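Local atomic coordinates of chloromuconate cycloisomerase (Rhodococcus opacus, PDB entry 4M0X), a protein that is a member of the enolase superfamily that binds a manganese ion at the C-terminal ends of the strands in its barrel domain. Residues A[163-168]-A[192-197]; A[218-223]-A[241-246]; A[144-149]-A[177-182]. All blocks are in the same frame, centred on the assembly; numbering follows the deposited sequence.

Contact 1: residues A[163-168]-A[192-197]; sequences SFKFKM and AVIVDP. With MN (manganese (II) ion), chain C.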
loop_
_atom_site.group_PDB
_atom_site.type_symbol
_atom_site.label_atom_id
_atom_site.label_comp_id
_atom_site.label_asym_id
_atom_site.label_seq_id
_atom_site.Cartn_x
_atom_site.Cartn_y
_atom_site.Cartn_z
ATOM N N SER A 163 21.919 19.337 -27.566
ATOM C CA SER A 163 21.623 18.775 -26.249
ATOM C C SER A 163 22.540 19.348 -25.166
ATOM O O SER A 163 23.767 19.365 -25.321
ATOM C CB SER A 163 21.714 17.247 -26.302
ATOM O OG SER A 163 20.952 16.661 -25.268
ATOM N N PHE A 164 21.945 19.830 -24.076
ATOM C CA PHE A 164 22.720 20.564 -23.038
ATOM C C PHE A 164 22.411 20.215 -21.580
ATOM O O PHE A 164 21.329 19.706 -21.248
ATOM C CB PHE A 164 22.622 22.088 -23.244
ATOM C CG PHE A 164 22.890 22.497 -24.650
ATOM C CD1 PHE A 164 21.860 22.495 -25.598
ATOM C CD2 PHE A 164 24.175 22.809 -25.054
ATOM C CE1 PHE A 164 22.111 22.828 -26.918
ATOM C CE2 PHE A 164 24.431 23.141 -26.377
ATOM C CZ PHE A 164 23.403 23.162 -27.308
ATOM N N LYS A 165 23.390 20.498 -20.725
ATOM C CA LYS A 165 23.268 20.293 -19.295
ATOM C C LYS A 165 23.793 21.516 -18.610
ATOM O O LYS A 165 24.848 22.036 -19.003
ATOM C CB LYS A 165 24.093 19.078 -18.855
ATOM C CG LYS A 165 23.766 18.551 -17.473
ATOM C CD LYS A 165 24.504 17.242 -17.276
ATOM C CE LYS A 165 24.544 16.841 -15.819
ATOM N NZ LYS A 165 25.667 15.913 -15.550
ATOM N N PHE A 166 23.060 21.965 -17.595
ATOM C CA PHE A 166 23.497 23.049 -16.732
ATOM C C PHE A 166 23.906 22.496 -15.397
ATOM O O PHE A 166 23.102 21.842 -14.709
ATOM C CB PHE A 166 22.377 24.058 -16.513
ATOM C CG PHE A 166 22.144 24.945 -17.676
ATOM C CD1 PHE A 166 22.831 26.134 -17.792
ATOM C CD2 PHE A 166 21.245 24.588 -18.655
ATOM C CE1 PHE A 166 22.618 26.955 -18.881
ATOM C CE2 PHE A 166 21.009 25.408 -19.733
ATOM C CZ PHE A 166 21.699 26.591 -19.854
ATOM N N LYS A 167 25.157 22.739 -15.026
ATOM C CA LYS A 167 25.630 22.225 -13.756
ATOM C C LYS A 167 25.120 23.241 -12.742
ATOM O O LYS A 167 25.160 24.435 -13.018
ATOM C CB LYS A 167 27.156 22.062 -13.753
ATOM C CG LYS A 167 27.637 20.763 -13.117
ATOM C CD LYS A 167 28.007 19.675 -14.142
ATOM C CE LYS A 167 27.488 18.265 -13.769
ATOM N NZ LYS A 167 27.219 17.965 -12.319
ATOM N N MET A 168 24.575 22.764 -11.617
ATOM C CA MET A 168 23.921 23.635 -10.604
ATOM C C MET A 168 24.316 23.297 -9.169
ATOM O O MET A 168 25.033 22.332 -8.915
ATOM C CB MET A 168 22.382 23.612 -10.759
ATOM C CG MET A 168 21.913 24.267 -12.050
ATOM S SD MET A 168 20.159 24.600 -12.311
ATOM C CE MET A 168 19.799 25.681 -10.942
ATOM N N ALA A 192 17.376 19.617 -25.939
ATOM C CA ALA A 192 17.278 18.975 -24.631
ATOM C C ALA A 192 18.074 19.797 -23.605
ATOM O O ALA A 192 19.221 20.217 -23.856
ATOM C CB ALA A 192 17.772 17.536 -24.681
ATOM N N VAL A 193 17.473 20.057 -22.453
ATOM C CA VAL A 193 18.244 20.648 -21.371
ATOM C C VAL A 193 18.038 19.862 -20.093
ATOM O O VAL A 193 16.914 19.771 -19.604
ATOM C CB VAL A 193 17.849 22.092 -21.093
ATOM C CG1 VAL A 193 18.796 22.689 -20.055
ATOM C CG2 VAL A 193 17.856 22.899 -22.383
ATOM N N ILE A 194 19.114 19.276 -19.577
ATOM C CA ILE A 194 19.119 18.719 -18.244
ATOM C C ILE A 194 19.585 19.798 -17.281
ATOM O O ILE A 194 20.449 20.584 -17.631
ATOM C CB ILE A 194 20.143 17.585 -18.139
ATOM C CG1 ILE A 194 19.738 16.423 -19.026
ATOM C CG2 ILE A 194 20.349 17.150 -16.683
ATOM C CD1 ILE A 194 20.920 15.583 -19.446
ATOM N N VAL A 195 19.038 19.821 -16.065
ATOM C CA VAL A 195 19.677 20.566 -14.948
ATOM C C VAL A 195 20.099 19.630 -13.802
ATOM O O VAL A 195 19.325 18.747 -13.381
ATOM C CB VAL A 195 18.788 21.714 -14.407
ATOM C CG1 VAL A 195 18.461 22.704 -15.513
ATOM C CG2 VAL A 195 17.516 21.180 -13.794
ATOM N N ASP A 196 21.327 19.816 -13.322
ATOM C CA ASP A 196 21.918 18.944 -12.295
ATOM C C ASP A 196 22.421 19.670 -11.036
ATOM O O ASP A 196 23.573 20.099 -10.984
ATOM C CB ASP A 196 23.060 18.136 -12.889
ATOM C CG ASP A 196 23.478 17.008 -11.987
ATOM O OD1 ASP A 196 22.891 16.920 -10.896
ATOM O OD2 ASP A 196 24.375 16.216 -12.350
ATOM N N PRO A 197 21.549 19.823 -10.027
ATOM C CA PRO A 197 21.903 20.406 -8.746
ATOM C C PRO A 197 22.749 19.479 -7.870
ATOM O O PRO A 197 23.097 19.843 -6.761
ATOM C CB PRO A 197 20.545 20.601 -8.067
ATOM C CG PRO A 197 19.538 20.536 -9.156
ATOM C CD PRO A 197 20.102 19.583 -10.142
HETATM MN MN MN C . 25.074 14.254 -12.025
HETATM O O HOH W 1 23.763 14.420 -10.239
HETATM O O HOH W 2 26.542 14.673 -10.054
#
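The F166 ring meets the neighbouring strand by its edge: V193 CG1 lies in the ring plane, 3.4 Å from F166 CD2. V180 and V183 of helix 173-183 touch this side chain, and the F141 ring meets it at about 50°. A large flat hydrocarbon suits F166, wedged between sheet and helix. F164, on the same side, has A192 O near its ring plane and packs on W139 and C191. M168 continues the packing past the strand's end, laying SD alongside V195 CB (3.8 Å). Strands 163-167 and 192-196 run parallel, 19° apart, in register from S163–A192 to K167–D196. F164 O accepts I194 N, I194 O accepts F166 N, and F166 O accepts D196 N nearly along its C=O axis (3.0 Å). The other side carries S163, K165, K167, I194 and D196. D196 CG is anti to the backbone N (chi1 -166°), and OD2 binds manganese at 2.1 Å. Extended K165 holds NZ 3.5 Å from D196 OD2 and also pairs with E325 and E222; bent K167 brings NZ to 3.3 Å of D196 OD2. Both are long, weak salt bridges, but with the metal the two ammonium groups probably favour the ionised carboxylate. D196 OD1 accepts hydrogen bonds from N198 N and a metal-bound water. A Lys-x-Lys strand beside a metal-binding aspartate strand, joined through helix 173-183, is characteristic of the barrel in this branch of the enolase superfamily.

Contact 2: residues A[218-223]-A[241-246]; sequences VTVAEQ and SIPIMA. With MN (manganese (II) ion), chain C.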
loop_
_atom_site.group_PDB
_atom_site.type_symbol
_atom_site.label_atom_id
_atom_site.label_comp_id
_atom_site.label_asym_id
_atom_site.label_seq_id
_atom_site.Cartn_x
_atom_site.Cartn_y
_atom_site.Cartn_z
ATOM N N VAL A 218 13.722 23.589 -19.777
ATOM C CA VAL A 218 14.472 22.518 -19.130
ATOM C C VAL A 218 13.673 21.255 -19.294
ATOM O O VAL A 218 12.464 21.244 -19.084
ATOM C CB VAL A 218 14.753 22.779 -17.646
ATOM C CG1 VAL A 218 15.193 21.494 -16.958
ATOM C CG2 VAL A 218 15.818 23.840 -17.529
ATOM N N THR A 219 14.383 20.193 -19.636
ATOM C CA THR A 219 13.777 19.017 -20.186
ATOM C C THR A 219 13.873 17.774 -19.302
ATOM O O THR A 219 13.051 16.827 -19.421
ATOM C CB THR A 219 14.320 18.824 -21.594
ATOM O OG1 THR A 219 13.198 18.866 -22.438
ATOM C CG2 THR A 219 15.030 17.495 -21.814
ATOM N N VAL A 220 14.865 17.800 -18.413
ATOM C CA VAL A 220 15.116 16.702 -17.506
ATOM C C VAL A 220 15.685 17.295 -16.236
ATOM O O VAL A 220 16.400 18.310 -16.275
ATOM C CB VAL A 220 16.117 15.668 -18.110
ATOM C CG1 VAL A 220 16.526 14.626 -17.070
ATOM C CG2 VAL A 220 15.539 14.963 -19.340
ATOM N N ALA A 221 15.374 16.676 -15.105
ATOM C CA ALA A 221 15.985 17.119 -13.876
ATOM C C ALA A 221 16.830 15.993 -13.323
ATOM O O ALA A 221 16.324 14.933 -12.964
ATOM C CB ALA A 221 14.943 17.564 -12.878
ATOM N N GLU A 222 18.131 16.228 -13.280
ATOM C CA GLU A 222 19.021 15.254 -12.752
ATOM C C GLU A 222 19.128 15.467 -11.253
ATOM O O GLU A 222 19.135 16.592 -10.797
ATOM C CB GLU A 222 20.391 15.343 -13.431
ATOM C CG GLU A 222 21.155 14.027 -13.325
ATOM C CD GLU A 222 22.612 14.104 -13.733
ATOM O OE1 GLU A 222 22.911 14.861 -14.692
ATOM O OE2 GLU A 222 23.430 13.382 -13.104
ATOM N N GLN A 223 19.186 14.367 -10.499
ATOM C CA GLN A 223 19.348 14.370 -9.055
ATOM C C GLN A 223 19.074 15.707 -8.414
ATOM O O GLN A 223 20.003 16.401 -8.014
ATOM C CB GLN A 223 20.762 13.951 -8.685
ATOM C CG GLN A 223 20.876 13.532 -7.223
ATOM C CD GLN A 223 20.131 12.255 -6.969
ATOM O OE1 GLN A 223 20.310 11.267 -7.692
ATOM N NE2 GLN A 223 19.265 12.268 -5.963
ATOM N N SER A 241 6.157 18.051 -14.826
ATOM C CA SER A 241 5.807 17.832 -16.220
ATOM C C SER A 241 7.019 17.280 -16.978
ATOM O O SER A 241 6.933 16.967 -18.166
ATOM C CB SER A 241 5.384 19.156 -16.847
ATOM O OG SER A 241 6.405 20.159 -16.705
ATOM N N ILE A 242 8.154 17.173 -16.298
ATOM C CA ILE A 242 9.380 16.709 -16.940
ATOM C C ILE A 242 9.921 15.556 -16.128
ATOM O O ILE A 242 9.653 15.464 -14.941
ATOM C CB ILE A 242 10.459 17.827 -17.062
ATOM C CG1 ILE A 242 10.665 18.536 -15.721
ATOM C CG2 ILE A 242 10.115 18.815 -18.178
ATOM C CD1 ILE A 242 11.947 19.320 -15.659
ATOM N N PRO A 243 10.671 14.655 -16.767
ATOM C CA PRO A 243 11.191 13.515 -15.999
ATOM C C PRO A 243 12.349 13.828 -15.063
ATOM O O PRO A 243 13.071 14.812 -15.235
ATOM C CB PRO A 243 11.645 12.532 -17.088
ATOM C CG PRO A 243 11.874 13.369 -18.300
ATOM C CD PRO A 243 10.863 14.489 -18.221
ATOM N N ILE A 244 12.538 12.933 -14.103
ATOM C CA ILE A 244 13.580 13.000 -13.091
ATOM C C ILE A 244 14.584 11.861 -13.322
ATOM O O ILE A 244 14.201 10.678 -13.408
ATOM C CB ILE A 244 12.943 12.786 -11.694
ATOM C CG1 ILE A 244 11.836 13.792 -11.444
ATOM C CG2 ILE A 244 13.967 12.847 -10.570
ATOM C CD1 ILE A 244 12.329 15.218 -11.449
ATOM N N MET A 245 15.866 12.204 -13.352
ATOM C CA MET A 245 16.921 11.216 -13.472
ATOM C C MET A 245 17.728 11.005 -12.187
ATOM O O MET A 245 18.216 11.947 -11.577
ATOM C CB MET A 245 17.836 11.656 -14.579
ATOM C CG MET A 245 19.073 10.820 -14.807
ATOM S SD MET A 245 19.565 11.043 -16.529
ATOM C CE MET A 245 20.032 12.768 -16.622
ATOM N N ALA A 246 17.878 9.748 -11.801
ATOM C CA ALA A 246 18.753 9.370 -10.733
ATOM C C ALA A 246 20.184 9.323 -11.243
ATOM O O ALA A 246 20.457 8.804 -12.338
ATOM C CB ALA A 246 18.345 8.016 -10.211
HETATM MN MN MN C . 25.074 14.254 -12.025
HETATM O O HOH W 2 26.542 14.673 -10.054
HETATM O O HOH W 1 23.763 14.420 -10.239
#
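E222 leaves strand 220-222 with CG anti to the backbone N (chi1 -157°) and stays extended through chi2 (-169°), long enough to carry its carboxylate from the sheet to the metal. Its CB lies 4.1 Å from M245 CE, and CG is nearer to the same methyl, at 3.7 Å. M245 folds back at chi3 (66°), so that its CE also meets V220 CG1 (4.0 Å); a flexible thioether chain can thus line the aliphatic part of the glutamate. Beyond CG the character changes. E222 OE2 binds manganese at 2.1 Å, whereas OE1 stays off the metal and forms a salt bridge with K165. The two backbones belong to a beta-alpha-beta unit of the barrel, strand 220-222 linked by helix 230-239 to the parallel strand 244-246. A221 N donates to P243 O, A221 O accepts M245 N at 2.8 Å, and Q223 N donates to M245 O from nearly along its C=O axis. On the helix side, A221 is small enough for I244 CD1 to close over its CB (3.8 Å). Before the strands pair regularly, I242 CG2 packs on V218 O (3.5 Å), while the ring of P243, which has no N-H to give, lies against T219 O and touches L204 of the second subunit. Q223 bends at chi2 and uses its amide on D247 N, I225 O and S249 OG.

Contact 3: residues A[144-149]-A[177-182]; sequences GSASDL and SRRVLD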
loop_
_atom_site.group_PDB
_atom_site.type_symbol
_atom_site.label_atom_id
_atom_site.label_comp_id
_atom_site.label_asym_id
_atom_site.label_seq_id
_atom_site.Cartn_x
_atom_site.Cartn_y
_atom_site.Cartn_z
ATOM N N GLY A 144 29.549 28.663 -14.117
ATOM C CA GLY A 144 29.994 30.028 -14.351
ATOM C C GLY A 144 28.854 31.011 -14.528
ATOM O O GLY A 144 27.667 30.666 -14.391
ATOM N N SER A 145 29.217 32.243 -14.841
ATOM C CA SER A 145 28.239 33.291 -14.978
ATOM C C SER A 145 27.382 33.076 -16.219
ATOM O O SER A 145 27.749 32.284 -17.074
ATOM C CB SER A 145 28.987 34.594 -15.031
ATOM O OG SER A 145 30.051 34.497 -14.098
ATOM N N ALA A 146 26.232 33.749 -16.299
ATOM C CA ALA A 146 25.322 33.613 -17.445
ATOM C C ALA A 146 25.842 34.332 -18.687
ATOM O O ALA A 146 25.344 34.130 -19.806
ATOM C CB ALA A 146 23.937 34.112 -17.093
ATOM N N SER A 147 26.840 35.181 -18.470
ATOM C CA SER A 147 27.464 35.972 -19.517
ATOM C C SER A 147 28.336 35.047 -20.391
ATOM O O SER A 147 28.097 34.874 -21.606
ATOM C CB SER A 147 28.312 37.048 -18.845
ATOM O OG SER A 147 28.906 37.895 -19.798
ATOM N N ASP A 148 29.343 34.461 -19.727
ATOM C CA ASP A 148 30.240 33.460 -20.280
ATOM C C ASP A 148 29.465 32.377 -21.013
ATOM O O ASP A 148 29.841 31.997 -22.122
ATOM C CB ASP A 148 31.051 32.791 -19.153
ATOM C CG ASP A 148 32.150 33.689 -18.569
ATOM O OD1 ASP A 148 32.195 34.906 -18.861
ATOM O OD2 ASP A 148 32.982 33.154 -17.798
ATOM N N LEU A 149 28.390 31.886 -20.392
ATOM C CA LEU A 149 27.662 30.750 -20.935
ATOM C C LEU A 149 26.865 31.084 -22.198
ATOM O O LEU A 149 26.769 30.236 -23.084
ATOM C CB LEU A 149 26.788 30.051 -19.885
ATOM C CG LEU A 149 27.381 29.600 -18.539
ATOM C CD1 LEU A 149 26.237 29.128 -17.659
ATOM C CD2 LEU A 149 28.459 28.525 -18.628
ATOM N N SER A 177 18.778 29.679 -10.508
ATOM C CA SER A 177 17.746 29.431 -11.500
ATOM C C SER A 177 17.521 30.617 -12.377
ATOM O O SER A 177 17.151 30.465 -13.531
ATOM C CB SER A 177 16.436 29.073 -10.826
ATOM O OG SER A 177 16.606 27.897 -10.068
ATOM N N ARG A 178 17.715 31.805 -11.829
ATOM C CA ARG A 178 17.652 33.006 -12.649
ATOM C C ARG A 178 18.822 32.939 -13.654
ATOM O O ARG A 178 18.630 33.065 -14.862
ATOM C CB ARG A 178 17.703 34.256 -11.768
ATOM C CG ARG A 178 16.765 35.367 -12.209
ATOM C CD ARG A 178 17.253 36.091 -13.465
ATOM N NE ARG A 178 16.136 36.462 -14.337
ATOM C CZ ARG A 178 15.896 35.939 -15.540
ATOM N NH1 ARG A 178 16.705 35.023 -16.059
ATOM N NH2 ARG A 178 14.846 36.350 -16.241
ATOM N N ARG A 179 20.019 32.667 -13.143
ATOM C CA ARG A 179 21.186 32.465 -13.985
ATOM C C ARG A 179 20.885 31.503 -15.124
ATOM O O ARG A 179 21.202 31.775 -16.284
ATOM C CB ARG A 179 22.373 31.956 -13.158
ATOM C CG ARG A 179 23.612 31.607 -13.969
ATOM C CD ARG A 179 24.712 31.059 -13.081
ATOM N NE ARG A 179 24.397 29.744 -12.505
ATOM C CZ ARG A 179 24.673 28.568 -13.082
ATOM N NH1 ARG A 179 25.286 28.496 -14.269
ATOM N NH2 ARG A 179 24.357 27.444 -12.455
ATOM N N VAL A 180 20.264 30.378 -14.805
ATOM C CA VAL A 180 20.032 29.368 -15.831
ATOM C C VAL A 180 18.960 29.832 -16.805
ATOM O O VAL A 180 19.083 29.604 -18.015
ATOM C CB VAL A 180 19.732 27.989 -15.222
ATOM C CG1 VAL A 180 19.296 26.994 -16.279
ATOM C CG2 VAL A 180 20.976 27.485 -14.536
ATOM N N LEU A 181 17.933 30.500 -16.282
ATOM C CA LEU A 181 16.861 31.014 -17.128
ATOM C C LEU A 181 17.456 32.003 -18.119
ATOM O O LEU A 181 16.972 32.127 -19.249
ATOM C CB LEU A 181 15.750 31.684 -16.307
ATOM C CG LEU A 181 14.762 30.845 -15.473
ATOM C CD1 LEU A 181 14.074 31.732 -14.453
ATOM C CD2 LEU A 181 13.720 30.117 -16.297
ATOM N N ASP A 182 18.514 32.694 -17.693
ATOM C CA ASP A 182 19.187 33.661 -18.549
ATOM C C ASP A 182 19.712 32.988 -19.782
ATOM O O ASP A 182 19.399 33.406 -20.883
ATOM C CB ASP A 182 20.344 34.335 -17.825
ATOM C CG ASP A 182 19.953 35.642 -17.204
ATOM O OD1 ASP A 182 18.765 35.802 -16.821
ATOM O OD2 ASP A 182 20.844 36.516 -17.099
#
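The polar part of this contact is a single weak hydrogen bond. R179 NH1 donates it to G144 O at 3.2 Å, but the angle at the hydrogen is only 126°, and the carbonyl approaches the guanidinium obliquely. The stronger tie is on the other branch, a salt bridge from R179 NH2 to D176; NH2 also hydrogen-bonds to K167 O, and NE has a long, weak ion pair with E171. Arginine suits the place because its several N-H groups can address a carbonyl of the loop before one helix, an acid of its own helix and the end of a strand. Its chain runs straight through chi1 and chi2, then turns at chi3 (68°), which swings the guanidinium across to the loop.

The two segments belong to consecutive helices of the barrel's outer layer, 146-159 and 173-183, with strand 163-167 between them in the chain. S145 occupies the N-cap position of the first, though its side chain makes no capping bond.

Van der Waals contacts make up the rest. L149 CD1 lies in the guanidinium plane at the edge, 3.6 Å from R179 NH1, and V180 CG2 sits over one face, offset toward the rim. One turn before L149, A146 points at the second helix: its CB is 3.7 Å from D182 CB, as far from R179 O, and 4.0 Å from R179 CG. A methyl is the right size here, since it lets the helices come as near as 5.5 Å between the CA atoms of A146 and R179. V183 also touches both A146 and L149.

Contacts 1 and 2 are neighbours in one sheet, their centres 9 Å apart, with strand 192-196 beside 220-222. V195 O and E222 N, 2.8 Å apart, probably hydrogen-bond, and V195 CG1 packs on V218 CG2. Each supplies a manganese ligand, D196 from contact 1 and E222 from contact 2; D247, just after 241-246, completes the protein ligands, and both metal-bound waters are common to the two. Contact 3 lies outside the sheet, its centre 12 Å from that of contact 1, and the R179 side chain is about 13 Å from the metal. The R179 and V180 side chains tie the helix layer to the Lys-x-Lys strand and its end, where M168 SD lies 3.7 Å from V180 CG2.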